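Side-chain contacts in mitochondrial antiviral signaling protein (MAVS) (Equus caballus, PDB 4O9L), which probably relays antiviral innate immune signals by assembling, through its caspase recruitment domain, into prion-like filaments at mitochondria: residues T39-Q42 against D43-R46; L61-S64 against L65-N69. The protein carries 1 engineered substitution. All coordinates share one frame; numbering follows the deposited sequence.

Interaction 1 of 2, residues T39-Q42 against D43-R46; sequences TSDQ and DRLR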
loop_
_atom_site.group_PDB
_atom_site.type_symbol
_atom_site.label_atom_id
_atom_site.label_comp_id
_atom_site.label_asym_id
_atom_site.label_seq_id
_atom_site.Cartn_x
_atom_site.Cartn_y
_atom_site.Cartn_z
ATOM N N THR A 39 9.280 -9.812 -6.945
ATOM C CA THR A 39 8.497 -10.634 -7.867
ATOM C C THR A 39 7.764 -11.720 -7.092
ATOM O O THR A 39 6.620 -12.050 -7.402
ATOM C CB THR A 39 9.372 -11.285 -8.948
ATOM O OG1 THR A 39 10.580 -11.775 -8.348
ATOM C CG2 THR A 39 9.722 -10.271 -10.029
ATOM N N SER A 40 8.433 -12.255 -6.072
ATOM C CA SER A 40 7.829 -13.221 -5.165
ATOM C C SER A 40 6.631 -12.640 -4.406
ATOM O O SER A 40 5.598 -13.308 -4.262
ATOM C CB SER A 40 8.868 -13.746 -4.177
ATOM O OG SER A 40 8.246 -14.501 -3.152
ATOM N N ASP A 41 6.776 -11.404 -3.916
ATOM C CA ASP A 41 5.669 -10.684 -3.284
ATOM C C ASP A 41 4.485 -10.580 -4.253
ATOM O O ASP A 41 3.341 -10.874 -3.891
ATOM C CB ASP A 41 6.088 -9.256 -2.910
ATOM C CG ASP A 41 7.067 -9.196 -1.750
ATOM O OD1 ASP A 41 7.220 -10.197 -1.012
ATOM O OD2 ASP A 41 7.676 -8.114 -1.583
ATOM N N GLN A 42 4.771 -10.131 -5.474
ATOM C CA GLN A 42 3.750 -9.952 -6.499
ATOM C C GLN A 42 3.012 -11.258 -6.716
ATOM O O GLN A 42 1.783 -11.290 -6.701
ATOM C CB GLN A 42 4.385 -9.506 -7.818
ATOM C CG GLN A 42 5.104 -8.171 -7.758
ATOM C CD GLN A 42 4.160 -7.000 -7.922
ATOM O OE1 GLN A 42 2.944 -7.180 -8.012
ATOM N NE2 GLN A 42 4.717 -5.788 -7.974
ATOM N N ASP A 43 3.776 -12.331 -6.910
ATOM C CA ASP A 43 3.209 -13.654 -7.170
ATOM C C ASP A 43 2.261 -14.069 -6.058
ATOM O O ASP A 43 1.141 -14.490 -6.316
ATOM C CB ASP A 43 4.319 -14.703 -7.318
ATOM C CG ASP A 43 5.083 -14.568 -8.624
ATOM O OD1 ASP A 43 4.577 -13.886 -9.542
ATOM O OD2 ASP A 43 6.179 -15.161 -8.735
ATOM N N ARG A 44 2.727 -13.939 -4.822
ATOM C CA ARG A 44 1.945 -14.318 -3.651
ATOM C C ARG A 44 0.682 -13.468 -3.482
ATOM O O ARG A 44 -0.393 -13.983 -3.155
ATOM C CB ARG A 44 2.809 -14.227 -2.391
ATOM C CG ARG A 44 2.048 -14.498 -1.125
ATOM C CD ARG A 44 2.953 -14.487 0.100
ATOM N NE ARG A 44 3.596 -13.190 0.316
ATOM C CZ ARG A 44 3.027 -12.149 0.923
ATOM N NH1 ARG A 44 1.779 -12.231 1.375
ATOM N NH2 ARG A 44 3.705 -11.015 1.072
ATOM N N LEU A 45 0.804 -12.165 -3.706
ATOM C CA LEU A 45 -0.343 -11.278 -3.554
ATOM C C LEU A 45 -1.411 -11.474 -4.652
ATOM O O LEU A 45 -2.604 -11.376 -4.371
ATOM C CB LEU A 45 0.104 -9.812 -3.433
ATOM C CG LEU A 45 0.808 -9.477 -2.111
ATOM C CD1 LEU A 45 1.532 -8.128 -2.211
ATOM C CD2 LEU A 45 -0.187 -9.453 -0.946
ATOM N N ARG A 46 -1.000 -11.760 -5.888
ATOM C CA ARG A 46 -1.983 -12.096 -6.926
ATOM C C ARG A 46 -2.746 -13.378 -6.582
ATOM O O ARG A 46 -3.970 -13.456 -6.777
ATOM C CB ARG A 46 -1.340 -12.206 -8.311
ATOM C CG ARG A 46 -0.974 -10.856 -8.928
ATOM C CD ARG A 46 -0.592 -10.985 -10.406
ATOM N NE ARG A 46 0.291 -12.119 -10.665
ATOM C CZ ARG A 46 1.621 -12.060 -10.670
ATOM N NH1 ARG A 46 2.332 -13.151 -10.923
ATOM N NH2 ARG A 46 2.238 -10.914 -10.421
HETATM O O HOH W 1 6.216 -12.659 -0.335
#
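The first turns of helix 39-66 in the caspase recruitment domain bring D41 beside R44 and lay R46 back over Q42, on a frame of i to i+4 backbone hydrogen bonds running from D43 N to T39 O through R46 N to Q42 O. D41 and R44 point the same way, with carboxylate and guanidinium planes 80° apart. D41 OD1 stays 4.2 Å from R44 NH2, too far for a salt bridge, and a water fills in: it donates to D41 OD1 at 2.7 Å and accepts from R44 NE at 2.8 Å, lying in the plane of the guanidinium at its edge. R44 leaves the helix with CG anti to the backbone N (chi1 176°) and bends at chi3, which turns NE to the water. Both charges have direct partners elsewhere: D41 OD2 pairs with R68 and also accepts from T38 N, while R44 NH1 pairs with E60.

On another side of the helix, R46 folds back at its third torsion, placing one guanidinium face over Q42 O, with NH2 3.7 Å from Q42 CB. Its NH1 reaches D43 OD1 at 2.7 Å in a salt bridge whose hydrogen bond is weak, the N-H...O angle being only 126°. Q42 itself sends NE2 to L31 O. Between the two arginines, L45 rests CG 3.4 Å from D41 O and turns into the interior against L31 and L37.

The exposed D43-R46 pair meets directly but at a poor angle, and probably contributes more by charge than by directed bonding.

Interaction 2 of 2, residues L61-S64 against L65-N69; sequences LFTS and LRRRN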
loop_
_atom_site.group_PDB
_atom_site.type_symbol
_atom_site.label_atom_id
_atom_site.label_comp_id
_atom_site.label_asym_id
_atom_site.label_seq_id
_atom_site.Cartn_x
_atom_site.Cartn_y
_atom_site.Cartn_z
ATOM N N LEU A 61 -1.826 -6.596 1.741
ATOM C CA LEU A 61 -0.979 -5.730 0.924
ATOM C C LEU A 61 -0.231 -4.695 1.779
ATOM O O LEU A 61 0.972 -4.479 1.606
ATOM C CB LEU A 61 -1.810 -5.026 -0.156
ATOM C CG LEU A 61 -1.048 -4.021 -1.036
ATOM C CD1 LEU A 61 0.127 -4.702 -1.735
ATOM C CD2 LEU A 61 -1.966 -3.364 -2.068
ATOM N N PHE A 62 -0.940 -4.067 2.713
ATOM C CA PHE A 62 -0.318 -3.028 3.535
ATOM C C PHE A 62 0.745 -3.597 4.465
ATOM O O PHE A 62 1.834 -3.022 4.600
ATOM C CB PHE A 62 -1.375 -2.208 4.292
ATOM C CG PHE A 62 -2.192 -1.295 3.395
ATOM C CD1 PHE A 62 -1.559 -0.422 2.506
ATOM C CD2 PHE A 62 -3.583 -1.317 3.431
ATOM C CE1 PHE A 62 -2.301 0.427 1.676
ATOM C CE2 PHE A 62 -4.340 -0.474 2.603
ATOM C CZ PHE A 62 -3.695 0.395 1.722
ATOM N N THR A 63 0.465 -4.739 5.089
ATOM C CA THR A 63 1.487 -5.355 5.942
ATOM C C THR A 63 2.650 -5.889 5.099
ATOM O O THR A 63 3.800 -5.906 5.549
ATOM C CB THR A 63 0.906 -6.412 6.935
ATOM O OG1 THR A 63 0.338 -7.500 6.215
ATOM C CG2 THR A 63 -0.181 -5.792 7.783
ATOM N N SER A 64 2.362 -6.299 3.866
ATOM C CA SER A 64 3.433 -6.704 2.956
ATOM C C SER A 64 4.299 -5.512 2.551
ATOM O O SER A 64 5.528 -5.612 2.502
ATOM C CB SER A 64 2.870 -7.394 1.707
ATOM O OG SER A 64 2.298 -8.642 2.053
ATOM N N LEU A 65 3.653 -4.388 2.253
ATOM C CA LEU A 65 4.373 -3.172 1.872
ATOM C C LEU A 65 5.310 -2.733 2.996
ATOM O O LEU A 65 6.472 -2.407 2.770
ATOM C CB LEU A 65 3.382 -2.053 1.521
ATOM C CG LEU A 65 2.715 -2.126 0.137
ATOM C CD1 LEU A 65 1.582 -1.109 0.038
ATOM C CD2 LEU A 65 3.738 -1.884 -0.977
ATOM N N ARG A 66 4.799 -2.785 4.219
ATOM C CA ARG A 66 5.509 -2.301 5.397
ATOM C C ARG A 66 6.867 -2.997 5.636
ATOM O O ARG A 66 7.775 -2.418 6.246
ATOM C CB ARG A 66 4.587 -2.446 6.620
ATOM C CG ARG A 66 5.156 -1.928 7.919
ATOM C CD ARG A 66 4.339 -2.415 9.097
ATOM N NE ARG A 66 4.507 -1.534 10.246
ATOM C CZ ARG A 66 3.899 -1.706 11.413
ATOM N NH1 ARG A 66 4.112 -0.848 12.405
ATOM N NH2 ARG A 66 3.081 -2.737 11.585
ATOM N N ARG A 67 7.008 -4.225 5.137
ATOM C CA ARG A 67 8.266 -4.969 5.228
ATOM C C ARG A 67 9.311 -4.529 4.189
ATOM O O ARG A 67 10.464 -4.964 4.238
ATOM C CB ARG A 67 8.010 -6.472 5.041
ATOM C CG ARG A 67 7.207 -7.145 6.149
ATOM C CD ARG A 67 7.141 -8.683 5.969
ATOM N NE ARG A 67 5.922 -9.104 5.280
ATOM C CZ ARG A 67 4.758 -9.315 5.889
ATOM N NH1 ARG A 67 3.691 -9.697 5.185
ATOM N NH2 ARG A 67 4.667 -9.148 7.203
ATOM N N ARG A 68 8.922 -3.685 3.240
ATOM C CA ARG A 68 9.826 -3.352 2.134
ATOM C C ARG A 68 10.347 -1.917 2.166
ATOM O O ARG A 68 9.649 -0.988 2.598
ATOM C CB ARG A 68 9.145 -3.621 0.779
ATOM C CG ARG A 68 8.690 -5.076 0.571
ATOM C CD ARG A 68 9.872 -6.032 0.472
ATOM N NE ARG A 68 9.432 -7.415 0.262
ATOM C CZ ARG A 68 9.643 -8.415 1.116
ATOM N NH1 ARG A 68 9.195 -9.639 0.838
ATOM N NH2 ARG A 68 10.314 -8.196 2.243
ATOM N N ASN A 69 11.572 -1.745 1.681
ATOM C CA ASN A 69 12.184 -0.428 1.517
ATOM C C ASN A 69 11.295 0.578 0.786
ATOM O O ASN A 69 10.763 0.279 -0.293
ATOM C CB ASN A 69 13.509 -0.574 0.743
ATOM C CG ASN A 69 14.048 0.769 0.234
ATOM O OD1 ASN A 69 13.660 1.261 -0.842
ATOM N ND2 ASN A 69 14.960 1.360 1.001
#
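L65 overlaps two side chains of the preceding turn: its CD1 lies 4.1 Å from both L61 CG and F62 CD1. The F62 and L65 side chains lie alongside each other, pointing the same way, while L61 crosses L65 at a slant. With CG anti to the carbonyl carbon (chi1 -78°), L65 also leans on the backbone, CG sitting 3.3 Å from L61 O, the acceptor of its own N-H. This apolar face near the end of helix 39-66 belongs to the core of the helical bundle of the caspase recruitment domain, a member of the death-fold superfamily: F62 packs on I15 and L75, L65 on W71 and L37.

R67 lies on a different face. Its chain bends at chi3 and carries the guanidinium back over T63 O, which stands 3.6 Å above the plane, over its centre, so the carbonyl meets the flat of the cation and not its N-H edge. NH1 comes 3.6 Å from S64 OG, which bonds E60 O and probably R44 NH2. The regular pattern of bonds gives way here: R66 N still reaches F62 O at 3.0 Å, but R67 N bonds weakly to S64 O at 3.3 Å, three residues back.

How the interactions relate
Both interactions belong to helix 39-66, interaction 1 in its opening turns at the periphery and interaction 2 in its closing turns, nearer the centre of the chain. Charge and water dominate the first; leucine and phenylalanine packing dominates the second, with the arginines R66, R67 and R68 at its less buried side. They meet directly even though their centres are 12 Å apart: D41 OD2 forms a 2.6 Å salt bridge with R68 NE, and R44 NH2 probably hydrogen-bonds S64 OG at 2.9 Å. Beneath these polar links L45 CD1 packs on L61 CD1 at 3.7 Å, joining the buried side of 39-46 to the hydrophobic interior that 61-69 helps to build.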